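Local atomic coordinates of probable amino acid aminotransferase (Mycobacterium tuberculosis, PDB entry 6Q1S), a protein that belongs to the class IV aminotransferase family and holds 4'-deoxy-4'-aminopyridoxal-5'-phosphate together with 2-oxoglutaric acid in its pocket. Residues S127-D132 / A166-G171; D243-Q248 / T264-R269; L135-G140 / S177-V182; A116-A121 / S255-A260. All coordinates share one frame; numbering follows the deposited sequence.

Contact 1: residues S127-D132 / A166-G171; sequences SAITLD and ARQGAG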
loop_
_atom_site.group_PDB
_atom_site.type_symbol
_atom_site.label_atom_id
_atom_site.label_comp_id
_atom_site.label_asym_id
_atom_site.label_seq_id
_atom_site.Cartn_x
_atom_site.Cartn_y
_atom_site.Cartn_z
ATOM N N SER B 127 14.454 -13.607 15.619
ATOM C CA SER B 127 14.513 -12.567 16.632
ATOM C C SER B 127 13.610 -11.432 16.178
ATOM O O SER B 127 13.756 -10.924 15.061
ATOM C CB SER B 127 15.946 -12.069 16.834
ATOM O OG SER B 127 16.400 -11.357 15.697
ATOM N N ALA B 128 12.668 -11.050 17.030
ATOM C CA ALA B 128 11.671 -10.055 16.679
ATOM C C ALA B 128 11.748 -8.880 17.640
ATOM O O ALA B 128 12.276 -8.987 18.749
ATOM C CB ALA B 128 10.258 -10.652 16.692
ATOM N N ILE B 129 11.224 -7.745 17.191
ATOM C CA ILE B 129 11.105 -6.554 18.018
ATOM C C ILE B 129 9.667 -6.068 17.949
ATOM O O ILE B 129 9.013 -6.177 16.905
ATOM C CB ILE B 129 12.079 -5.440 17.574
ATOM C CG1 ILE B 129 11.832 -5.053 16.114
ATOM C CG2 ILE B 129 13.521 -5.890 17.759
ATOM C CD1 ILE B 129 12.590 -3.818 15.677
ATOM N N THR B 130 9.169 -5.538 19.063
ATOM C CA THR B 130 7.853 -4.917 19.071
ATOM C C THR B 130 7.962 -3.502 18.524
ATOM O O THR B 130 8.893 -2.762 18.854
ATOM C CB THR B 130 7.269 -4.895 20.482
ATOM O OG1 THR B 130 8.150 -4.183 21.358
ATOM C CG2 THR B 130 7.077 -6.314 21.000
ATOM N N LEU B 131 6.999 -3.124 17.688
ATOM C CA LEU B 131 7.016 -1.818 17.050
ATOM C C LEU B 131 5.616 -1.228 17.051
ATOM O O LEU B 131 4.634 -1.943 16.829
ATOM C CB LEU B 131 7.540 -1.921 15.615
ATOM C CG LEU B 131 8.554 -0.879 15.152
ATOM C CD1 LEU B 131 9.783 -0.871 16.049
ATOM C CD2 LEU B 131 8.940 -1.162 13.717
ATOM N N ASP B 132 5.531 0.077 17.303
ATOM C CA ASP B 132 4.244 0.756 17.275
ATOM C C ASP B 132 3.686 0.747 15.860
ATOM O O ASP B 132 4.348 1.186 14.915
ATOM C CB ASP B 132 4.397 2.192 17.778
ATOM C CG ASP B 132 3.071 2.829 18.159
ATOM O OD1 ASP B 132 2.062 2.590 17.462
ATOM O OD2 ASP B 132 3.038 3.577 19.158
ATOM N N ALA B 166 15.515 -5.187 10.265
ATOM C CA ALA B 166 16.730 -5.863 9.828
ATOM C C ALA B 166 17.967 -5.031 10.135
ATOM O O ALA B 166 19.000 -5.573 10.545
ATOM C CB ALA B 166 16.650 -6.177 8.334
ATOM N N ARG B 167 17.875 -3.708 9.980
ATOM C CA ARG B 167 19.004 -2.845 10.304
ATOM C C ARG B 167 19.346 -2.861 11.784
ATOM O O ARG B 167 20.418 -2.374 12.162
ATOM C CB ARG B 167 18.724 -1.408 9.853
ATOM C CG ARG B 167 18.623 -1.242 8.345
ATOM C CD ARG B 167 18.612 0.224 7.933
ATOM N NE ARG B 167 17.335 0.877 8.212
ATOM C CZ ARG B 167 16.321 0.919 7.355
ATOM N NH1 ARG B 167 16.432 0.345 6.165
ATOM N NH2 ARG B 167 15.194 1.533 7.684
ATOM N N GLN B 168 18.471 -3.407 12.627
ATOM C CA GLN B 168 18.723 -3.512 14.055
ATOM C C GLN B 168 18.897 -4.961 14.499
ATOM O O GLN B 168 18.772 -5.264 15.690
ATOM C CB GLN B 168 17.602 -2.825 14.834
ATOM C CG GLN B 168 17.186 -1.508 14.202
ATOM C CD GLN B 168 16.206 -0.728 15.045
ATOM O OE1 GLN B 168 15.008 -0.729 14.777
ATOM N NE2 GLN B 168 16.713 -0.042 16.063
ATOM N N GLY B 169 19.188 -5.861 13.563
ATOM C CA GLY B 169 19.430 -7.251 13.891
ATOM C C GLY B 169 18.200 -8.083 14.164
ATOM O O GLY B 169 18.335 -9.203 14.672
ATOM N N ALA B 170 17.010 -7.582 13.852
ATOM C CA ALA B 170 15.773 -8.310 14.095
ATOM C C ALA B 170 15.285 -8.959 12.805
ATOM O O ALA B 170 15.330 -8.350 11.733
ATOM C CB ALA B 170 14.693 -7.384 14.653
ATOM N N GLY B 171 14.812 -10.197 12.921
ATOM C CA GLY B 171 14.385 -10.953 11.762
ATOM C C GLY B 171 12.936 -10.733 11.385
ATOM O O GLY B 171 12.526 -11.057 10.266
#
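A Schellman motif ends helix 156-166, and the residues just after it, G169 to G171, meet S127 of strand 126-132. G169 takes the positive-phi position, its N bonded back to A166 O, and A170 N reaches A165 O. Just beyond, G171 N is directed at S127 O, but the modelled 2.5 Å is very short, so the bond's geometry is doubtful. S127 OG sits beside it, held between the backbone N and the carbonyl carbon (chi1 69°), and makes a weak hydrogen bond to G169 O at 3.1 Å while also accepting a weak one from G171 N at 3.4 Å. This is the return leg of a beta-alpha-beta crossover: the connection, which includes helices 139-142 and 156-166, leads from strand 126-132 to strand 172-176, which lies parallel to the first. Apolar packing adds to the join where I129 CG2 rests on A170 CB at 3.6 Å. Separately, I129 CD1 makes a loose van der Waals approach to Q168 OE1 at 4.0 Å, the two side chains crossing at about a right angle. Farther along the turn, R167 NH1 forms a salt bridge with D61 of the second subunit.

Contact 2: residues D243-Q248 / T264-R269; sequences DLFDSQ and TLDGRR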
loop_
_atom_site.group_PDB
_atom_site.type_symbol
_atom_site.label_atom_id
_atom_site.label_comp_id
_atom_site.label_asym_id
_atom_site.label_seq_id
_atom_site.Cartn_x
_atom_site.Cartn_y
_atom_site.Cartn_z
ATOM N N ASP B 243 1.943 -10.069 28.158
ATOM C CA ASP B 243 1.519 -11.437 27.880
ATOM C C ASP B 243 2.433 -12.134 26.881
ATOM O O ASP B 243 2.463 -13.369 26.841
ATOM C CB ASP B 243 0.077 -11.452 27.372
ATOM C CG ASP B 243 -0.898 -10.870 28.373
ATOM O OD1 ASP B 243 -1.980 -10.411 27.957
ATOM O OD2 ASP B 243 -0.561 -10.831 29.576
ATOM N N LEU B 244 3.163 -11.375 26.064
ATOM C CA LEU B 244 4.095 -11.992 25.128
ATOM C C LEU B 244 5.278 -12.613 25.859
ATOM O O LEU B 244 5.740 -13.700 25.493
ATOM C CB LEU B 244 4.576 -10.962 24.105
ATOM C CG LEU B 244 3.546 -10.479 23.081
ATOM C CD1 LEU B 244 4.154 -9.422 22.173
ATOM C CD2 LEU B 244 3.005 -11.646 22.271
ATOM N N PHE B 245 5.779 -11.944 26.896
ATOM C CA PHE B 245 6.971 -12.412 27.591
ATOM C C PHE B 245 6.691 -13.560 28.555
ATOM O O PHE B 245 7.616 -14.321 28.865
ATOM C CB PHE B 245 7.621 -11.249 28.344
ATOM C CG PHE B 245 8.262 -10.231 27.443
ATOM C CD1 PHE B 245 9.475 -10.495 26.829
ATOM C CD2 PHE B 245 7.649 -9.012 27.204
ATOM C CE1 PHE B 245 10.067 -9.563 25.996
ATOM C CE2 PHE B 245 8.237 -8.075 26.372
ATOM C CZ PHE B 245 9.447 -8.352 25.768
ATOM N N ASP B 246 5.458 -13.701 29.040
ATOM C CA ASP B 246 5.108 -14.771 29.969
ATOM C C ASP B 246 4.600 -16.037 29.286
ATOM O O ASP B 246 4.257 -16.999 29.982
ATOM C CB ASP B 246 4.054 -14.285 30.970
ATOM C CG ASP B 246 4.470 -13.017 31.681
ATOM O OD1 ASP B 246 3.641 -12.088 31.765
ATOM O OD2 ASP B 246 5.636 -12.936 32.128
ATOM N N SER B 247 4.564 -16.078 27.958
ATOM C CA SER B 247 4.020 -17.235 27.269
ATOM C C SER B 247 5.045 -18.372 27.252
ATOM O O SER B 247 6.233 -18.181 27.522
ATOM C CB SER B 247 3.620 -16.862 25.841
ATOM O OG SER B 247 4.771 -16.642 25.045
ATOM N N GLN B 248 4.559 -19.571 26.951
ATOM C CA GLN B 248 5.446 -20.694 26.739
ATOM C C GLN B 248 6.149 -20.612 25.393
ATOM O O GLN B 248 7.198 -21.242 25.210
ATOM C CB GLN B 248 4.677 -22.005 26.844
ATOM N N THR B 264 13.827 -14.449 20.658
ATOM C CA THR B 264 14.338 -13.203 21.217
ATOM C C THR B 264 13.369 -12.092 20.846
ATOM O O THR B 264 13.104 -11.870 19.661
ATOM C CB THR B 264 15.743 -12.886 20.693
ATOM O OG1 THR B 264 16.586 -14.034 20.856
ATOM C CG2 THR B 264 16.342 -11.710 21.445
ATOM N N LEU B 265 12.835 -11.410 21.854
ATOM C CA LEU B 265 11.876 -10.330 21.658
ATOM C C LEU B 265 12.448 -9.052 22.252
ATOM O O LEU B 265 12.690 -8.984 23.463
ATOM C CB LEU B 265 10.528 -10.674 22.294
ATOM C CG LEU B 265 9.411 -9.645 22.115
ATOM C CD1 LEU B 265 9.117 -9.445 20.636
ATOM C CD2 LEU B 265 8.159 -10.082 22.857
ATOM N N ASP B 266 12.665 -8.048 21.400
ATOM C CA ASP B 266 13.218 -6.756 21.812
ATOM C C ASP B 266 14.553 -6.920 22.537
ATOM O O ASP B 266 14.807 -6.284 23.561
ATOM C CB ASP B 266 12.224 -5.982 22.681
ATOM C CG ASP B 266 11.055 -5.443 21.890
ATOM O OD1 ASP B 266 9.916 -5.498 22.395
ATOM O OD2 ASP B 266 11.268 -5.002 20.744
ATOM N N GLY B 267 15.410 -7.792 22.006
ATOM C CA GLY B 267 16.719 -8.026 22.580
ATOM C C GLY B 267 16.739 -8.941 23.783
ATOM O O GLY B 267 17.821 -9.396 24.176
ATOM N N ARG B 268 15.588 -9.213 24.391
ATOM C CA ARG B 268 15.496 -10.076 25.562
ATOM C C ARG B 268 15.165 -11.496 25.117
ATOM O O ARG B 268 14.125 -11.725 24.490
ATOM C CB ARG B 268 14.427 -9.556 26.521
ATOM C CG ARG B 268 14.555 -8.080 26.867
ATOM C CD ARG B 268 13.321 -7.614 27.616
ATOM N NE ARG B 268 12.763 -8.687 28.434
ATOM C CZ ARG B 268 11.608 -8.609 29.085
ATOM N NH1 ARG B 268 10.875 -7.506 29.015
ATOM N NH2 ARG B 268 11.181 -9.639 29.801
ATOM N N ARG B 269 16.037 -12.447 25.441
ATOM C CA ARG B 269 15.787 -13.827 25.047
ATOM C C ARG B 269 14.684 -14.444 25.893
ATOM O O ARG B 269 14.599 -14.219 27.103
ATOM C CB ARG B 269 17.045 -14.686 25.152
ATOM C CG ARG B 269 18.059 -14.455 24.051
ATOM C CD ARG B 269 19.124 -15.534 24.086
ATOM N NE ARG B 269 19.194 -16.237 22.806
ATOM C CZ ARG B 269 18.398 -17.245 22.460
ATOM N NH1 ARG B 269 18.535 -17.823 21.275
ATOM N NH2 ARG B 269 17.454 -17.667 23.292
#
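The F245 ring lies between R268 on one face and L265 on the other. The R268 guanidinium stacks flat on it, the planes only 2° apart, with NH1 3.6 Å above the ring and over its centre. R268 CZ stands 3.8 Å from the F245 centroid, 20° off the ring normal, a cation-pi contact. Against the opposite face L265 CD2 makes a CH-pi contact, shifted toward the rim and nearest F245 CZ at 3.6 Å. At the edge, L265 O lies in the ring plane, 3.7 Å from F245 CE1, and D266 OD1 comes near the plane too, although its hydrogen bond goes to T130 OG1. R268 gets there by a bend at chi3 (32°), which sets NE just beyond the CE1 rim, with CZ and the NH groups reaching in over the face. The tight hairpin helps: L265 to R268 is a type I' turn whose end residues pair through both backbone N-H groups, setting two side chains close enough to grip one ring. L244 CB adds a 3.9 Å contact to L265 CD2. The end of helix 241-245 thus sits against the hairpin of strands 258-265 and 268-269, with L244 also reaching I192 of strand 189-194, and L244 and L265 both meeting I250 of strand 249-254.

Contact 3: residues L135-G140 / S177-V182; sequences LPADGG and STDGYV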
loop_
_atom_site.group_PDB
_atom_site.type_symbol
_atom_site.label_atom_id
_atom_site.label_comp_id
_atom_site.label_asym_id
_atom_site.label_seq_id
_atom_site.Cartn_x
_atom_site.Cartn_y
_atom_site.Cartn_z
ATOM N N LEU B 135 -2.025 2.124 14.815
ATOM C CA LEU B 135 -3.456 1.885 14.767
ATOM C C LEU B 135 -3.964 1.464 16.133
ATOM O O LEU B 135 -3.300 0.693 16.829
ATOM C CB LEU B 135 -3.788 0.778 13.765
ATOM C CG LEU B 135 -3.806 1.056 12.265
ATOM C CD1 LEU B 135 -3.961 -0.248 11.501
ATOM C CD2 LEU B 135 -4.951 1.994 11.939
ATOM N N PRO B 136 -5.120 1.971 16.535
ATOM C CA PRO B 136 -5.787 1.447 17.727
ATOM C C PRO B 136 -6.573 0.185 17.403
ATOM O O PRO B 136 -6.888 -0.114 16.249
ATOM C CB PRO B 136 -6.707 2.595 18.153
ATOM C CG PRO B 136 -6.987 3.325 16.892
ATOM C CD PRO B 136 -5.780 3.178 16.012
ATOM N N ALA B 137 -6.891 -0.561 18.463
ATOM C CA ALA B 137 -7.559 -1.849 18.317
ATOM C C ALA B 137 -8.938 -1.731 17.679
ATOM O O ALA B 137 -9.438 -2.717 17.126
ATOM C CB ALA B 137 -7.669 -2.532 19.680
ATOM N N ASP B 138 -9.575 -0.563 17.760
ATOM C CA ASP B 138 -10.886 -0.350 17.158
ATOM C C ASP B 138 -10.843 -0.156 15.647
ATOM O O ASP B 138 -11.905 -0.060 15.023
ATOM C CB ASP B 138 -11.544 0.889 17.781
ATOM C CG ASP B 138 -10.701 2.154 17.613
ATOM O OD1 ASP B 138 -9.822 2.188 16.725
ATOM O OD2 ASP B 138 -10.920 3.124 18.369
ATOM N N GLY B 139 -9.655 -0.121 15.042
ATOM C CA GLY B 139 -9.543 0.326 13.662
ATOM C C GLY B 139 -10.154 -0.586 12.616
ATOM O O GLY B 139 -10.536 -0.119 11.539
ATOM N N GLY B 140 -10.261 -1.884 12.901
ATOM C CA GLY B 140 -10.729 -2.799 11.870
ATOM C C GLY B 140 -12.199 -2.632 11.531
ATOM O O GLY B 140 -12.572 -2.551 10.357
ATOM N N SER B 177 -0.405 -2.053 18.987
ATOM C CA SER B 177 -1.292 -0.921 18.794
ATOM C C SER B 177 -0.964 0.211 19.766
ATOM O O SER B 177 -0.273 0.025 20.772
ATOM C CB SER B 177 -2.742 -1.361 18.968
ATOM O OG SER B 177 -2.984 -1.807 20.289
ATOM N N THR B 178 -1.480 1.403 19.450
ATOM C CA THR B 178 -1.313 2.543 20.350
ATOM C C THR B 178 -1.961 2.277 21.703
ATOM O O THR B 178 -1.524 2.816 22.726
ATOM C CB THR B 178 -1.897 3.809 19.719
ATOM O OG1 THR B 178 -1.486 3.897 18.350
ATOM C CG2 THR B 178 -1.412 5.050 20.459
ATOM N N ASP B 179 -3.000 1.447 21.724
ATOM C CA ASP B 179 -3.648 1.042 22.962
ATOM C C ASP B 179 -2.764 0.126 23.796
ATOM O O ASP B 179 -2.996 -0.018 25.002
ATOM C CB ASP B 179 -4.958 0.347 22.576
ATOM C CG ASP B 179 -6.181 0.990 23.197
ATOM O OD1 ASP B 179 -6.031 1.837 24.101
ATOM O OD2 ASP B 179 -7.290 0.757 22.657
ATOM N N GLY B 180 -1.748 -0.474 23.182
ATOM C CA GLY B 180 -0.848 -1.371 23.872
ATOM C C GLY B 180 -1.192 -2.828 23.694
ATOM O O GLY B 180 -0.652 -3.669 24.421
ATOM N N TYR B 181 -2.084 -3.148 22.762
ATOM C CA TYR B 181 -2.505 -4.515 22.498
ATOM C C TYR B 181 -1.763 -5.075 21.290
ATOM O O TYR B 181 -1.458 -4.352 20.336
ATOM C CB TYR B 181 -4.020 -4.575 22.257
ATOM C CG TYR B 181 -4.833 -4.181 23.476
ATOM C CD1 TYR B 181 -5.370 -2.905 23.587
ATOM C CD2 TYR B 181 -5.056 -5.075 24.514
ATOM C CE1 TYR B 181 -6.105 -2.528 24.692
ATOM C CE2 TYR B 181 -5.792 -4.706 25.627
ATOM C CZ TYR B 181 -6.312 -3.430 25.710
ATOM O OH TYR B 181 -7.045 -3.062 26.817
ATOM N N VAL B 182 -1.475 -6.375 21.339
ATOM C CA VAL B 182 -0.777 -7.040 20.245
ATOM C C VAL B 182 -1.701 -7.164 19.041
ATOM O O VAL B 182 -2.864 -7.574 19.165
ATOM C CB VAL B 182 -0.255 -8.412 20.694
ATOM C CG1 VAL B 182 0.401 -9.142 19.527
ATOM C CG2 VAL B 182 0.735 -8.245 21.832
#
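S177 CB presses on L135 O at 3.0 Å, a tight approach, and lies 4.3 Å from both P136 CA and A137 N. From there chi1 of 64° sets OG between the backbone N and the carbonyl carbon, turned back into its own loop, where it accepts a hydrogen bond from Y181 N at 3.0 Å. That loop is a type I turn from S177 to G180 followed by a G1 beta bulge: G180 N bonds to S177 O, and S177 N to Y181 O. Facing it is a second type I turn, P136 to G139, closed by G139 N on P136 O and leading into the weakly bonded start of helix 139-142. The contact thus joins the loop after strand 126-132 to the loop after its parallel neighbour 172-176, next to the second subunit, whose G134 packs on L135 and P136.

One hydrogen bond crosses between the turns, from T178 N to L135 O. It is long, 3.3 Å, with 152° at the hydrogen, and the donor stands above the carbonyl plane, 50° out of it. T178 OG1 hovers 4.0 Å from the same L135 O. Farther round the turn, D179 OD2 comes to 4.5 Å from A137 CB. Y212 packs on A137 and Y181, and R240 makes a cation-pi contact with Y181.

L135 O takes one long N-H bond across the contact, with S177 CB pressed close beside it, while the serine hydroxyl accepts from Y181 N within its own loop and makes no bond across to 135-140; the two loops meet mainly by van der Waals contact, with little directional bonding to fix them.

Contact 4: residues A116-A121 / S255-A260; sequences ARVIGA and SMTLAA. With AKG (2-oxoglutaric acid), chain H; PMP (4'-deoxy-4'-aminopyridoxal-5'-phosphate), chain G.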
loop_
_atom_site.group_PDB
_atom_site.type_symbol
_atom_site.label_atom_id
_atom_site.label_comp_id
_atom_site.label_asym_id
_atom_site.label_seq_id
_atom_site.Cartn_x
_atom_site.Cartn_y
_atom_site.Cartn_z
ATOM N N ALA B 116 15.210 -18.984 0.845
ATOM C CA ALA B 116 16.036 -19.690 1.819
ATOM C C ALA B 116 15.779 -19.224 3.245
ATOM O O ALA B 116 16.050 -19.975 4.187
ATOM C CB ALA B 116 17.517 -19.520 1.475
ATOM N N ARG B 117 15.265 -18.004 3.422
ATOM C CA ARG B 117 14.915 -17.515 4.750
ATOM C C ARG B 117 13.843 -18.366 5.420
ATOM O O ARG B 117 13.728 -18.346 6.650
ATOM C CB ARG B 117 14.453 -16.060 4.655
ATOM C CG ARG B 117 13.144 -15.888 3.903
ATOM C CD ARG B 117 12.425 -14.604 4.278
ATOM N NE ARG B 117 11.417 -14.251 3.282
ATOM C CZ ARG B 117 10.197 -14.775 3.232
ATOM N NH1 ARG B 117 9.829 -15.689 4.118
ATOM N NH2 ARG B 117 9.347 -14.391 2.290
ATOM N N VAL B 118 13.065 -19.123 4.644
ATOM C CA VAL B 118 11.977 -19.903 5.223
ATOM C C VAL B 118 12.523 -21.106 5.981
ATOM O O VAL B 118 12.063 -21.418 7.087
ATOM C CB VAL B 118 10.986 -20.326 4.123
ATOM C CG1 VAL B 118 10.056 -21.414 4.628
ATOM C CG2 VAL B 118 10.189 -19.126 3.640
ATOM N N ILE B 119 13.517 -21.791 5.414
ATOM C CA ILE B 119 14.054 -22.976 6.077
ATOM C C ILE B 119 14.758 -22.596 7.374
ATOM O O ILE B 119 14.734 -23.359 8.349
ATOM C CB ILE B 119 14.975 -23.762 5.122
ATOM C CG1 ILE B 119 15.096 -25.217 5.579
ATOM C CG2 ILE B 119 16.353 -23.122 5.015
ATOM C CD1 ILE B 119 13.777 -25.964 5.569
ATOM N N GLY B 120 15.385 -21.417 7.419
ATOM C CA GLY B 120 16.009 -20.973 8.654
ATOM C C GLY B 120 14.992 -20.571 9.705
ATOM O O GLY B 120 15.165 -20.859 10.891
ATOM N N ALA B 121 13.916 -19.902 9.284
ATOM C CA ALA B 121 12.891 -19.476 10.231
ATOM C C ALA B 121 12.169 -20.670 10.844
ATOM O O ALA B 121 11.847 -20.663 12.037
ATOM C CB ALA B 121 11.899 -18.540 9.544
ATOM N N SER B 255 1.351 -18.687 5.757
ATOM C CA SER B 255 1.094 -19.804 4.853
ATOM C C SER B 255 2.382 -20.426 4.323
ATOM O O SER B 255 2.464 -21.651 4.180
ATOM C CB SER B 255 0.214 -19.347 3.691
ATOM O OG SER B 255 -1.088 -19.012 4.138
ATOM N N MET B 256 3.397 -19.613 4.036
ATOM C CA MET B 256 4.634 -20.132 3.459
ATOM C C MET B 256 5.692 -20.428 4.519
ATOM O O MET B 256 6.327 -21.487 4.485
ATOM C CB MET B 256 5.179 -19.149 2.418
ATOM C CG MET B 256 6.499 -19.569 1.796
ATOM S SD MET B 256 6.969 -18.542 0.388
ATOM C CE MET B 256 7.482 -17.040 1.214
ATOM N N THR B 257 5.903 -19.504 5.459
ATOM C CA THR B 257 6.879 -19.718 6.521
ATOM C C THR B 257 6.381 -20.695 7.580
ATOM O O THR B 257 7.191 -21.221 8.353
ATOM C CB THR B 257 7.240 -18.378 7.175
ATOM O OG1 THR B 257 7.440 -17.388 6.157
ATOM C CG2 THR B 257 8.517 -18.499 7.995
ATOM N N LEU B 258 5.073 -20.957 7.615
ATOM C CA LEU B 258 4.446 -21.852 8.584
ATOM C C LEU B 258 4.581 -21.316 10.005
ATOM O O LEU B 258 3.720 -20.561 10.460
ATOM C CB LEU B 258 5.017 -23.269 8.477
ATOM C CG LEU B 258 4.761 -23.969 7.140
ATOM C CD1 LEU B 258 5.027 -25.457 7.261
ATOM C CD2 LEU B 258 3.342 -23.713 6.645
ATOM N N ALA B 259 5.642 -21.684 10.718
ATOM C CA ALA B 259 5.781 -21.293 12.118
ATOM C C ALA B 259 7.230 -20.951 12.418
ATOM O O ALA B 259 8.110 -21.811 12.310
ATOM C CB ALA B 259 5.292 -22.405 13.051
ATOM N N ALA B 260 7.469 -19.700 12.806
ATOM C CA ALA B 260 8.784 -19.219 13.217
ATOM C C ALA B 260 8.674 -18.767 14.667
ATOM O O ALA B 260 8.077 -17.724 14.952
ATOM C CB ALA B 260 9.264 -18.081 12.317
HETATM C C1 AKG H . 6.321 -14.948 3.866
HETATM O O1 AKG H . 7.392 -14.621 4.418
HETATM O O2 AKG H . 5.902 -16.126 3.881
HETATM C C2 AKG H . 5.531 -13.926 3.184
HETATM O O5 AKG H . 4.364 -13.749 3.495
HETATM C C3 AKG H . 6.164 -13.084 2.101
HETATM C C4 AKG H . 6.783 -11.838 2.723
HETATM C C5 AKG H . 8.169 -11.617 2.169
HETATM O O3 AKG H . 8.556 -12.348 1.231
HETATM O O4 AKG H . 8.880 -10.719 2.672
HETATM N N1 PMP G . -0.913 -10.977 8.536
HETATM C C2 PMP G . -0.456 -10.371 7.415
HETATM C C2A PMP G . -0.396 -8.867 7.343
HETATM C C3 PMP G . -0.012 -11.183 6.254
HETATM O O3 PMP G . 0.452 -10.597 5.117
HETATM C C4 PMP G . -0.092 -12.655 6.381
HETATM C C4A PMP G . 0.336 -13.568 5.256
HETATM N N4A PMP G . 1.769 -13.365 4.979
HETATM C C5 PMP G . -0.611 -13.194 7.661
HETATM C C6 PMP G . -0.995 -12.313 8.668
HETATM C C5A PMP G . -0.725 -14.689 7.864
HETATM O O4P PMP G . -1.713 -15.216 6.980
HETATM P P PMP G . -1.581 -16.713 6.401
HETATM O O1P PMP G . -0.297 -16.810 5.613
HETATM O O2P PMP G . -1.556 -17.682 7.560
HETATM O O3P PMP G . -2.761 -17.003 5.506
#
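R117 and T257 meet at the ligand pocket of this class IV aminotransferase, where helix 116-123 lies over residues 255-260, which run into strand 258-265. Polar contacts go to the ligands, and none joins the two segments by a hydrogen bond. The R117 chain, extended from CG to NE, carries its guanidinium alongside 2-oxoglutaric acid, within reach of both carboxylates: NH2 bonds to AKG O3, at a doubtfully short 2.4 Å, while NH1 stands 2.7 Å from AKG O1. T257 OG1, placed beside its own backbone N by chi1 of -44°, donates to AKG O2 at 3.0 Å and also lies at the edge of the R117 guanidinium. R187 NH1 is a further partner of this ligand. At the other ligand, S255 OG donates to PMP O1P at 2.8 Å and is bonded to H49 NE2 as well; S255 N adds a weak bond to the same phosphate oxygen. R122, next along the helix, ties in M256 O through its NH2.

Between the backbones, A121 O receives a CA-H...O contact from A260 CA.

Alanine and valine side chains, with T257 CG2 and M256, make the apolar side. A121 CB touches T257 CG2 at 3.7 Å and A260 CB at 3.9 Å, and the V118 and M256 side chains cross at about a right angle, meeting at CG2 and CG. M256 bends at chi3 (74°), which leaves CE 3.4 Å from R117 NH2 and 3.2 Å from AKG O2.

How the contacts relate
Contact 4 carries the pocket: it holds residues that touch both ligands, whereas contact 1 comes to about 11 Å from AKG, at G171, and in contact 3 the L135 side chain is about 10 Å from PMP. Contacts 1 and 2 adjoin through the sheet, strands 126-132 and 258-265 being neighbours; A128 N lies 2.8 Å from T264 O, a probable hydrogen bond. Strand 258-265 also runs from contact 4 into contact 2, their centres about 20 Å apart. Contact 3 meets contact 2 where L244 CD1 packs on V182 CG2 at 3.6 Å, and contacts 1 and 3 both touch the second subunit.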